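Local coordinates for protein diguanylate cyclase DosC (Escherichia coli, PDB 4ZVA) that senses oxygen through a haem-binding globin domain, which probably controls its synthesis of the second messenger cyclic di-GMP from GTP, at residues K21-I25 with Y123-E127; A30-S34 with M64-I69; F107-K111 with I139-M143. All blocks are in the same frame, centred on the assembly; numbering follows the deposited sequence.

Three contacts tie together four helices (16-43, 54-72, 100-119 and 125-147) of a haem-binding sensor globin, and they show how packing grades from surface to pocket. Contact 1 lies at the periphery, its centre about 17 Å from that of the chain, and contact 3 lies deep, at about 5 Å. Contacts 1 and 2 both draw on helix 16-43, with centres about 17 Å apart; contacts 1 and 3 share helix 125-147, about 18 Å apart between centres. Contacts 2 and 3 touch directly: W67 CH2 stands 3.7 Å from F107 CE1, and both contacts reach the haem. Contact 3 touches both the haem and the second subunit; contact 1 meets that subunit at A125 and A126.

Contact 1 of 3, residues K21-I25 with Y123-E127; sequences KAAEI and YSAAE
K21 lies across the Y123 ring, and this is where the contact is tight. Its CD stands 3.6 Å from the ring centroid, only 7° off the normal, a CH-pi contact made by the aliphatic part of the lysine, while CB and CG cover the ring toward CE2 and CZ. The chain stays extended as far as CE and then bends at the last torsion (chi4 62°), which lifts NZ away from the face, so that any cation-pi attraction is weak at best. I25 adds an apolar touch from CD1 to Y123 CE2 at 4.2 Å; its side chain also packs on L114, V117 and I118 of helix 100-119. In the globin fold, the contact joins an early turn of helix 16-43 to the start of helix 125-147, which opens with a capping box: E127 N donates to S124 OG (3.2 Å), and S124 N donates back to E127 OE1 (3.0 Å), meeting it from above the carboxylate plane. The solvent side is looser. There K21 NZ and E127 OE2 form a long salt bridge of 3.7 Å, and a water bridges them, accepting from NZ and donating to OE2. At the far end, E24 OE1 lies 2.8 Å from Y123 OH, near the ring plane, at most a weak hydrogen bond for which another acceptor competes; the carboxylate is turned 84° from the ring.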
loop_
_atom_site.group_PDB
_atom_site.type_symbol
_atom_site.label_atom_id
_atom_site.label_comp_id
_atom_site.label_asym_id
_atom_site.label_seq_id
_atom_site.Cartn_x
_atom_site.Cartn_y
_atom_site.Cartn_z
ATOM N N LYS A 21 -0.875 12.664 -15.945
ATOM C CA LYS A 21 -1.956 13.111 -15.082
ATOM C C LYS A 21 -1.626 12.828 -13.625
ATOM O O LYS A 21 -2.037 13.570 -12.733
ATOM C CB LYS A 21 -3.271 12.440 -15.478
ATOM C CG LYS A 21 -3.798 12.893 -16.829
ATOM C CD LYS A 21 -5.136 12.253 -17.157
ATOM C CE LYS A 21 -5.668 12.757 -18.487
ATOM N NZ LYS A 21 -4.765 12.397 -19.614
ATOM N N ALA A 22 -0.867 11.760 -13.389
ATOM C CA ALA A 22 -0.368 11.458 -12.054
ATOM C C ALA A 22 0.569 12.563 -11.570
ATOM O O ALA A 22 0.513 12.982 -10.412
ATOM C CB ALA A 22 0.340 10.107 -12.039
ATOM N N ALA A 23 1.445 13.021 -12.457
ATOM C CA ALA A 23 2.338 14.127 -12.133
ATOM C C ALA A 23 1.546 15.412 -11.908
ATOM O O ALA A 23 1.871 16.199 -11.024
ATOM C CB ALA A 23 3.370 14.326 -13.235
ATOM N N GLU A 24 0.503 15.612 -12.708
ATOM C CA GLU A 24 -0.327 16.808 -12.594
ATOM C C GLU A 24 -0.999 16.858 -11.227
ATOM O O GLU A 24 -0.980 17.887 -10.554
ATOM C CB GLU A 24 -1.377 16.842 -13.711
ATOM C CG GLU A 24 -2.069 18.192 -13.902
ATOM C CD GLU A 24 -3.236 18.416 -12.956
ATOM O OE1 GLU A 24 -3.771 17.426 -12.414
ATOM O OE2 GLU A 24 -3.621 19.588 -12.760
ATOM N N ILE A 25 -1.575 15.733 -10.818
ATOM C CA ILE A 25 -2.213 15.621 -9.514
ATOM C C ILE A 25 -1.216 15.918 -8.401
ATOM O O ILE A 25 -1.519 16.647 -7.458
ATOM C CB ILE A 25 -2.822 14.215 -9.303
ATOM C CG1 ILE A 25 -4.055 14.033 -10.187
ATOM C CG2 ILE A 25 -3.200 14.003 -7.848
ATOM C CD1 ILE A 25 -5.196 14.957 -9.837
ATOM N N TYR A 123 -10.816 14.127 -14.744
ATOM C CA TYR A 123 -10.422 13.049 -15.642
ATOM C C TYR A 123 -11.537 12.013 -15.734
ATOM O O TYR A 123 -12.425 11.981 -14.885
ATOM C CB TYR A 123 -9.113 12.415 -15.165
ATOM C CG TYR A 123 -7.977 13.409 -15.030
ATOM C CD1 TYR A 123 -7.821 14.439 -15.951
ATOM C CD2 TYR A 123 -7.075 13.334 -13.976
ATOM C CE1 TYR A 123 -6.789 15.353 -15.841
ATOM C CE2 TYR A 123 -6.038 14.250 -13.854
ATOM C CZ TYR A 123 -5.902 15.256 -14.791
ATOM O OH TYR A 123 -4.878 16.171 -14.682
ATOM N N SER A 124 -11.495 11.168 -16.760
ATOM C CA SER A 124 -12.486 10.103 -16.897
ATOM C C SER A 124 -12.260 9.038 -15.834
ATOM O O SER A 124 -11.188 8.973 -15.234
ATOM C CB SER A 124 -12.434 9.475 -18.291
ATOM O OG SER A 124 -11.301 8.637 -18.435
ATOM N N ALA A 125 -13.275 8.215 -15.595
ATOM C CA ALA A 125 -13.174 7.156 -14.598
ATOM C C ALA A 125 -12.053 6.183 -14.945
ATOM O O ALA A 125 -11.321 5.733 -14.065
ATOM C CB ALA A 125 -14.497 6.420 -14.472
ATOM N N ALA A 126 -11.908 5.881 -16.232
ATOM C CA ALA A 126 -10.845 4.993 -16.694
ATOM C C ALA A 126 -9.475 5.603 -16.417
ATOM O O ALA A 126 -8.540 4.904 -16.033
ATOM C CB ALA A 126 -11.005 4.691 -18.176
ATOM N N GLU A 127 -9.360 6.910 -16.619
ATOM C CA GLU A 127 -8.112 7.611 -16.345
ATOM C C GLU A 127 -7.819 7.645 -14.849
ATOM O O GLU A 127 -6.683 7.420 -14.429
ATOM C CB GLU A 127 -8.161 9.034 -16.911
ATOM C CG GLU A 127 -8.108 9.069 -18.428
ATOM C CD GLU A 127 -8.347 10.452 -19.000
ATOM O OE1 GLU A 127 -8.880 11.322 -18.277
ATOM O OE2 GLU A 127 -8.003 10.664 -20.180
HETATM O O HOH W 1 -5.212 9.922 -20.475
#

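Contact 2 of 3, residues A30-S34 with M64-I69; sequences AHYLS and MERWII. With HEM (protoporphyrin IX containing Fe), chain C.
E65 reaches from helix 54-72 across helix 16-43 in the haem-binding globin fold, where the segments 30-34 and 64-69 have their axes 8.6 Å apart and their directions at 122°. Its CB sits near A30 CB. CG, set anti to the carbonyl carbon, rests against two oxygens of the other helix, 3.4 Å from A30 O and close to S34 OG. CD then passes over H31 CA, and the chain, extended beyond CG, delivers OE2 to the imidazole. H31 ND1 donates to OE2 over 2.8 Å at an N-H...O angle of 163°; the oxygen lies in the ring plane, yet the hydrogen arrives from above the carboxylate plane, the two planes being 72° apart. A water donates both to OE2 and to S34 OG, so the carboxylate oxygen receives two hydrogen bonds. S34 OG in turn donates to H31 O at 2.9 Å, and the water thus links two side chains already tied to the same histidine residue. The negative charge of E65 may well raise the basicity of H31.

Beside this polar edge the contact is apolar and largely buried: L33 CB meets I68 CD1 at 3.7 Å, A30 CB meets I69 CG1, and S34 CB meets M64 CB. M64 and W67 of the same helix reach the haem. W67, whose NE1 is bonded to Q86, takes the vinyl carbon CBC over one face, offset toward the rim, and M64, bent at chi2 and chi3, brings SD to 3.5 Å from haem C3C.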
loop_
_atom_site.group_PDB
_atom_site.type_symbol
_atom_site.label_atom_id
_atom_site.label_comp_id
_atom_site.label_asym_id
_atom_site.label_seq_id
_atom_site.Cartn_x
_atom_site.Cartn_y
_atom_site.Cartn_z
ATOM N N ALA A 30 0.213 18.683 -3.994
ATOM C CA ALA A 30 1.249 18.320 -3.023
ATOM C C ALA A 30 1.142 19.143 -1.746
ATOM O O ALA A 30 1.355 18.628 -0.649
ATOM C CB ALA A 30 2.636 18.490 -3.627
ATOM N N HIS A 31 0.803 20.421 -1.893
ATOM C CA HIS A 31 0.675 21.311 -0.746
ATOM C C HIS A 31 -0.440 20.846 0.186
ATOM O O HIS A 31 -0.220 20.676 1.387
ATOM C CB HIS A 31 0.416 22.748 -1.210
ATOM C CG HIS A 31 0.400 23.750 -0.098
ATOM N ND1 HIS A 31 1.487 23.970 0.723
ATOM C CD2 HIS A 31 -0.567 24.596 0.327
ATOM C CE1 HIS A 31 1.187 24.905 1.606
ATOM N NE2 HIS A 31 -0.054 25.302 1.388
ATOM N N TYR A 32 -1.627 20.626 -0.372
ATOM C CA TYR A 32 -2.748 20.109 0.399
ATOM C C TYR A 32 -2.397 18.780 1.059
ATOM O O TYR A 32 -2.688 18.565 2.236
ATOM C CB TYR A 32 -3.986 19.922 -0.486
ATOM C CG TYR A 32 -4.980 18.932 0.092
ATOM C CD1 TYR A 32 -5.857 19.307 1.100
ATOM C CD2 TYR A 32 -5.023 17.615 -0.355
ATOM C CE1 TYR A 32 -6.755 18.407 1.641
ATOM C CE2 TYR A 32 -5.917 16.707 0.182
ATOM C CZ TYR A 32 -6.782 17.110 1.179
ATOM O OH TYR A 32 -7.677 16.211 1.716
ATOM N N LEU A 33 -1.771 17.897 0.288
ATOM C CA LEU A 33 -1.451 16.555 0.758
ATOM C C LEU A 33 -0.496 16.576 1.946
ATOM O O LEU A 33 -0.716 15.874 2.929
ATOM C CB LEU A 33 -0.855 15.723 -0.380
ATOM C CG LEU A 33 -1.811 15.304 -1.499
ATOM C CD1 LEU A 33 -1.050 14.653 -2.636
ATOM C CD2 LEU A 33 -2.882 14.362 -0.966
ATOM N N SER A 34 0.546 17.397 1.867
ATOM C CA SER A 34 1.532 17.469 2.941
ATOM C C SER A 34 0.926 18.008 4.234
ATOM O O SER A 34 1.263 17.550 5.326
ATOM C CB SER A 34 2.724 18.336 2.519
ATOM O OG SER A 34 2.337 19.687 2.331
ATOM N N MET A 64 7.782 16.837 2.406
ATOM C CA MET A 64 6.739 15.948 1.895
ATOM C C MET A 64 6.257 16.367 0.507
ATOM O O MET A 64 6.022 15.517 -0.349
ATOM C CB MET A 64 5.554 15.891 2.861
ATOM C CG MET A 64 5.752 14.962 4.050
ATOM S SD MET A 64 5.919 13.224 3.579
ATOM C CE MET A 64 4.495 13.009 2.516
ATOM N N GLU A 65 6.103 17.672 0.291
ATOM C CA GLU A 65 5.698 18.180 -1.017
ATOM C C GLU A 65 6.668 17.743 -2.100
ATOM O O GLU A 65 6.265 17.277 -3.164
ATOM C CB GLU A 65 5.619 19.707 -1.013
ATOM C CG GLU A 65 4.330 20.282 -0.487
ATOM C CD GLU A 65 4.165 21.739 -0.874
ATOM O OE1 GLU A 65 4.370 22.067 -2.065
ATOM O OE2 GLU A 65 3.839 22.554 0.010
ATOM N N ARG A 66 7.954 17.910 -1.816
ATOM C CA ARG A 66 9.004 17.524 -2.744
ATOM C C ARG A 66 8.990 16.015 -2.969
ATOM O O ARG A 66 9.140 15.547 -4.096
ATOM C CB ARG A 66 10.365 17.979 -2.219
ATOM C CG ARG A 66 11.528 17.716 -3.159
ATOM C CD ARG A 66 12.850 18.093 -2.503
ATOM N NE ARG A 66 12.710 19.261 -1.635
ATOM C CZ ARG A 66 12.861 19.235 -0.314
ATOM N NH1 ARG A 66 13.175 18.101 0.299
ATOM N NH2 ARG A 66 12.707 20.345 0.394
ATOM N N TRP A 67 8.799 15.261 -1.892
ATOM C CA TRP A 67 8.782 13.804 -1.974
ATOM C C TRP A 67 7.650 13.317 -2.872
ATOM O O TRP A 67 7.862 12.500 -3.768
ATOM C CB TRP A 67 8.643 13.185 -0.580
ATOM C CG TRP A 67 8.850 11.696 -0.563
ATOM C CD1 TRP A 67 10.003 11.033 -0.258
ATOM C CD2 TRP A 67 7.877 10.685 -0.866
ATOM N NE1 TRP A 67 9.811 9.676 -0.352
ATOM C CE2 TRP A 67 8.514 9.435 -0.723
ATOM C CE3 TRP A 67 6.529 10.715 -1.243
ATOM C CZ2 TRP A 67 7.852 8.226 -0.942
ATOM C CZ3 TRP A 67 5.872 9.514 -1.463
ATOM C CH2 TRP A 67 6.535 8.287 -1.313
ATOM N N ILE A 68 6.448 13.826 -2.619
ATOM C CA ILE A 68 5.262 13.431 -3.371
ATOM C C ILE A 68 5.431 13.702 -4.860
ATOM O O ILE A 68 5.140 12.842 -5.691
ATOM C CB ILE A 68 4.009 14.157 -2.851
ATOM C CG1 ILE A 68 3.673 13.670 -1.440
ATOM C CG2 ILE A 68 2.830 13.929 -3.782
ATOM C CD1 ILE A 68 2.644 14.510 -0.728
ATOM N N ILE A 69 5.915 14.895 -5.195
ATOM C CA ILE A 69 6.133 15.254 -6.591
ATOM C C ILE A 69 7.199 14.374 -7.237
ATOM O O ILE A 69 7.007 13.880 -8.345
ATOM C CB ILE A 69 6.544 16.738 -6.737
ATOM C CG1 ILE A 69 5.409 17.650 -6.273
ATOM C CG2 ILE A 69 6.910 17.055 -8.181
ATOM C CD1 ILE A 69 5.763 19.124 -6.286
HETATM C CHA HEM C . 11.911 13.691 7.737
HETATM C CHB HEM C . 8.608 12.227 10.974
HETATM C CHC HEM C . 6.667 9.379 7.580
HETATM C CHD HEM C . 9.248 11.650 4.171
HETATM C C1A HEM C . 11.181 13.583 8.902
HETATM C C2A HEM C . 11.374 14.332 10.131
HETATM C C3A HEM C . 10.459 13.922 11.012
HETATM C C4A HEM C . 9.655 12.898 10.387
HETATM C CMA HEM C . 10.280 14.440 12.455
HETATM C CAA HEM C . 12.432 15.426 10.397
HETATM C CBA HEM C . 12.252 16.570 9.404
HETATM C CGA HEM C . 13.065 17.757 9.839
HETATM O O1A HEM C . 13.284 17.919 11.068
HETATM O O2A HEM C . 13.482 18.545 8.952
HETATM C C1B HEM C . 7.774 11.343 10.333
HETATM C C2B HEM C . 6.598 10.720 10.903
HETATM C C3B HEM C . 6.059 9.925 9.959
HETATM C C4B HEM C . 6.882 10.034 8.772
HETATM C CMB HEM C . 6.121 10.975 12.353
HETATM C CAB HEM C . 4.799 9.022 10.003
HETATM C CBB HEM C . 3.961 8.933 11.039
HETATM C C1C HEM C . 7.123 9.800 6.352
HETATM C C2C HEM C . 6.599 9.403 5.061
HETATM C C3C HEM C . 7.319 10.032 4.111
HETATM C C4C HEM C . 8.313 10.845 4.785
HETATM C CMC HEM C . 5.415 8.421 4.894
HETATM C CAC HEM C . 7.194 9.982 2.567
HETATM C CBC HEM C . 6.243 9.314 1.904
HETATM C C1D HEM C . 10.214 12.411 4.798
HETATM C C2D HEM C . 11.207 13.216 4.120
HETATM C C3D HEM C . 12.042 13.860 5.237
HETATM C C4D HEM C . 11.469 13.371 6.472
HETATM C CMD HEM C . 11.365 13.387 2.592
HETATM C CAD HEM C . 13.248 14.817 5.101
HETATM C CBD HEM C . 14.375 14.118 4.345
HETATM C CGD HEM C . 15.673 14.856 4.546
HETATM O O1D HEM C . 16.644 14.571 3.799
HETATM O O2D HEM C . 15.739 15.727 5.451
HETATM N NA HEM C . 10.124 12.713 9.099
HETATM N NB HEM C . 7.920 10.905 9.032
HETATM N NC HEM C . 8.166 10.678 6.146
HETATM N ND HEM C . 10.404 12.526 6.172
HETATM FE FE HEM C . 9.315 11.509 7.629
HETATM O O HOH W 2 3.284 22.282 2.579
#

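Contact 3 of 3, residues F107-K111 with I139-M143; sequences FRVLK and IDIAM. With HEM (protoporphyrin IX containing Fe), chain C.
The F107 ring is sandwiched: M143 CB lies over the centre of one face, and the haem methyl CMC covers the opposite face, offset toward the rim. M143 CB sits 3.6 Å from the ring centroid, a CH-pi contact, and M143 SD follows at 3.4 Å from F107 CG in an oblique Met-aromatic contact. With M143 CG anti to the backbone N (chi1 173°), the methionine runs along the ring. I139 CG2 comes in at the ring edge, 3.7 Å from F107 CD1, and also meets K111 CG, while I139 CD1 reaches L110 CD2. The haem vinyl carbon CBC approaches F107 CE1 to 3.4 Å.

Segments 107-111 and 139-143 run nearly antiparallel at 167°; F107 lines the globin haem pocket, helix 125-147 backs it, and the dimer interface lies behind. There K111 NZ gives a salt-bridged hydrogen bond of 2.8 Å to the syn lone pair of D140 OD1. K111 NZ also pairs with D140 OD2 of the second subunit, and D140 OD2 with K111 NZ of that subunit. Alternating charges in this buried cluster should offset the closeness of the two lysines. M143 packs on M143 of the second subunit, so changes at the haem may be felt at the interface through F107.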
loop_
_atom_site.group_PDB
_atom_site.type_symbol
_atom_site.label_atom_id
_atom_site.label_comp_id
_atom_site.label_asym_id
_atom_site.label_seq_id
_atom_site.Cartn_x
_atom_site.Cartn_y
_atom_site.Cartn_z
ATOM N N PHE A 107 2.593 6.239 5.341
ATOM C CA PHE A 107 2.341 5.884 3.951
ATOM C C PHE A 107 0.877 5.538 3.709
ATOM O O PHE A 107 0.326 5.856 2.655
ATOM C CB PHE A 107 3.222 4.711 3.526
ATOM C CG PHE A 107 4.620 5.106 3.152
ATOM C CD1 PHE A 107 4.906 5.555 1.874
ATOM C CD2 PHE A 107 5.649 5.022 4.073
ATOM C CE1 PHE A 107 6.192 5.918 1.522
ATOM C CE2 PHE A 107 6.938 5.382 3.728
ATOM C CZ PHE A 107 7.209 5.831 2.450
ATOM N N ARG A 108 0.255 4.869 4.676
ATOM C CA ARG A 108 -1.148 4.501 4.545
ATOM C C ARG A 108 -2.019 5.750 4.545
ATOM O O ARG A 108 -2.967 5.857 3.767
ATOM C CB ARG A 108 -1.581 3.554 5.664
ATOM C CG ARG A 108 -2.969 2.967 5.442
ATOM C CD ARG A 108 -3.378 2.014 6.554
ATOM N NE ARG A 108 -3.654 2.709 7.806
ATOM C CZ ARG A 108 -4.782 3.361 8.060
ATOM N NH1 ARG A 108 -5.741 3.411 7.144
ATOM N NH2 ARG A 108 -4.954 3.965 9.228
ATOM N N VAL A 109 -1.689 6.691 5.426
ATOM C CA VAL A 109 -2.401 7.962 5.492
ATOM C C VAL A 109 -2.296 8.707 4.167
ATOM O O VAL A 109 -3.294 9.211 3.650
ATOM C CB VAL A 109 -1.856 8.859 6.624
ATOM C CG1 VAL A 109 -2.449 10.251 6.532
ATOM C CG2 VAL A 109 -2.150 8.237 7.979
ATOM N N LEU A 110 -1.086 8.750 3.615
ATOM C CA LEU A 110 -0.834 9.423 2.345
ATOM C C LEU A 110 -1.664 8.811 1.221
ATOM O O LEU A 110 -2.330 9.524 0.474
ATOM C CB LEU A 110 0.652 9.362 1.988
ATOM C CG LEU A 110 1.041 9.989 0.647
ATOM C CD1 LEU A 110 0.674 11.473 0.621
ATOM C CD2 LEU A 110 2.522 9.785 0.356
ATOM N N LYS A 111 -1.618 7.487 1.103
ATOM C CA LYS A 111 -2.394 6.786 0.086
ATOM C C LYS A 111 -3.893 6.996 0.283
ATOM O O LYS A 111 -4.646 7.095 -0.687
ATOM C CB LYS A 111 -2.064 5.290 0.097
ATOM C CG LYS A 111 -0.689 4.964 -0.464
ATOM C CD LYS A 111 -0.364 3.478 -0.371
ATOM C CE LYS A 111 -0.104 3.057 1.068
ATOM N NZ LYS A 111 0.365 1.646 1.158
ATOM N N ILE A 139 4.003 4.704 -4.795
ATOM C CA ILE A 139 4.174 4.999 -3.380
ATOM C C ILE A 139 4.637 3.746 -2.635
ATOM O O ILE A 139 5.516 3.814 -1.772
ATOM C CB ILE A 139 2.876 5.543 -2.758
ATOM C CG1 ILE A 139 2.555 6.922 -3.343
ATOM C CG2 ILE A 139 2.998 5.649 -1.242
ATOM C CD1 ILE A 139 1.288 7.535 -2.809
ATOM N N ASP A 140 4.056 2.602 -2.988
ATOM C CA ASP A 140 4.415 1.335 -2.354
ATOM C C ASP A 140 5.849 0.895 -2.651
ATOM O O ASP A 140 6.549 0.423 -1.755
ATOM C CB ASP A 140 3.448 0.232 -2.786
ATOM C CG ASP A 140 2.166 0.230 -1.977
ATOM O OD1 ASP A 140 2.122 0.903 -0.927
ATOM O OD2 ASP A 140 1.203 -0.458 -2.385
ATOM N N ILE A 141 6.283 1.041 -3.901
ATOM C CA ILE A 141 7.647 0.669 -4.268
ATOM C C ILE A 141 8.646 1.573 -3.541
ATOM O O ILE A 141 9.713 1.121 -3.125
ATOM C CB ILE A 141 7.879 0.715 -5.810
ATOM C CG1 ILE A 141 9.220 0.079 -6.174
ATOM C CG2 ILE A 141 7.821 2.125 -6.360
ATOM C CD1 ILE A 141 9.227 -1.413 -6.051
ATOM N N ALA A 142 8.290 2.844 -3.381
ATOM C CA ALA A 142 9.136 3.791 -2.669
ATOM C C ALA A 142 9.205 3.450 -1.184
ATOM O O ALA A 142 10.265 3.555 -0.567
ATOM C CB ALA A 142 8.626 5.212 -2.864
ATOM N N MET A 143 8.076 3.037 -0.615
ATOM C CA MET A 143 8.029 2.668 0.797
ATOM C C MET A 143 8.929 1.473 1.089
ATOM O O MET A 143 9.619 1.440 2.108
ATOM C CB MET A 143 6.604 2.345 1.242
ATOM C CG MET A 143 6.543 1.798 2.664
ATOM S SD MET A 143 4.889 1.676 3.360
ATOM C CE MET A 143 4.209 0.344 2.379
HETATM C CHA HEM C . 11.911 13.691 7.737
HETATM C CHB HEM C . 8.608 12.227 10.974
HETATM C CHC HEM C . 6.667 9.379 7.580
HETATM C CHD HEM C . 9.248 11.650 4.171
HETATM C C1A HEM C . 11.181 13.583 8.902
HETATM C C2A HEM C . 11.374 14.332 10.131
HETATM C C3A HEM C . 10.459 13.922 11.012
HETATM C C4A HEM C . 9.655 12.898 10.387
HETATM C CMA HEM C . 10.280 14.440 12.455
HETATM C CAA HEM C . 12.432 15.426 10.397
HETATM C CBA HEM C . 12.252 16.570 9.404
HETATM C CGA HEM C . 13.065 17.757 9.839
HETATM O O1A HEM C . 13.284 17.919 11.068
HETATM O O2A HEM C . 13.482 18.545 8.952
HETATM C C1B HEM C . 7.774 11.343 10.333
HETATM C C2B HEM C . 6.598 10.720 10.903
HETATM C C3B HEM C . 6.059 9.925 9.959
HETATM C C4B HEM C . 6.882 10.034 8.772
HETATM C CMB HEM C . 6.121 10.975 12.353
HETATM C CAB HEM C . 4.799 9.022 10.003
HETATM C CBB HEM C . 3.961 8.933 11.039
HETATM C C1C HEM C . 7.123 9.800 6.352
HETATM C C2C HEM C . 6.599 9.403 5.061
HETATM C C3C HEM C . 7.319 10.032 4.111
HETATM C C4C HEM C . 8.313 10.845 4.785
HETATM C CMC HEM C . 5.415 8.421 4.894
HETATM C CAC HEM C . 7.194 9.982 2.567
HETATM C CBC HEM C . 6.243 9.314 1.904
HETATM C C1D HEM C . 10.214 12.411 4.798
HETATM C C2D HEM C . 11.207 13.216 4.120
HETATM C C3D HEM C . 12.042 13.860 5.237
HETATM C C4D HEM C . 11.469 13.371 6.472
HETATM C CMD HEM C . 11.365 13.387 2.592
HETATM C CAD HEM C . 13.248 14.817 5.101
HETATM C CBD HEM C . 14.375 14.118 4.345
HETATM C CGD HEM C . 15.673 14.856 4.546
HETATM O O1D HEM C . 16.644 14.571 3.799
HETATM O O2D HEM C . 15.739 15.727 5.451
HETATM N NA HEM C . 10.124 12.713 9.099
HETATM N NB HEM C . 7.920 10.905 9.032
HETATM N NC HEM C . 8.166 10.678 6.146
HETATM N ND HEM C . 10.404 12.526 6.172
HETATM FE FE HEM C . 9.315 11.509 7.629
#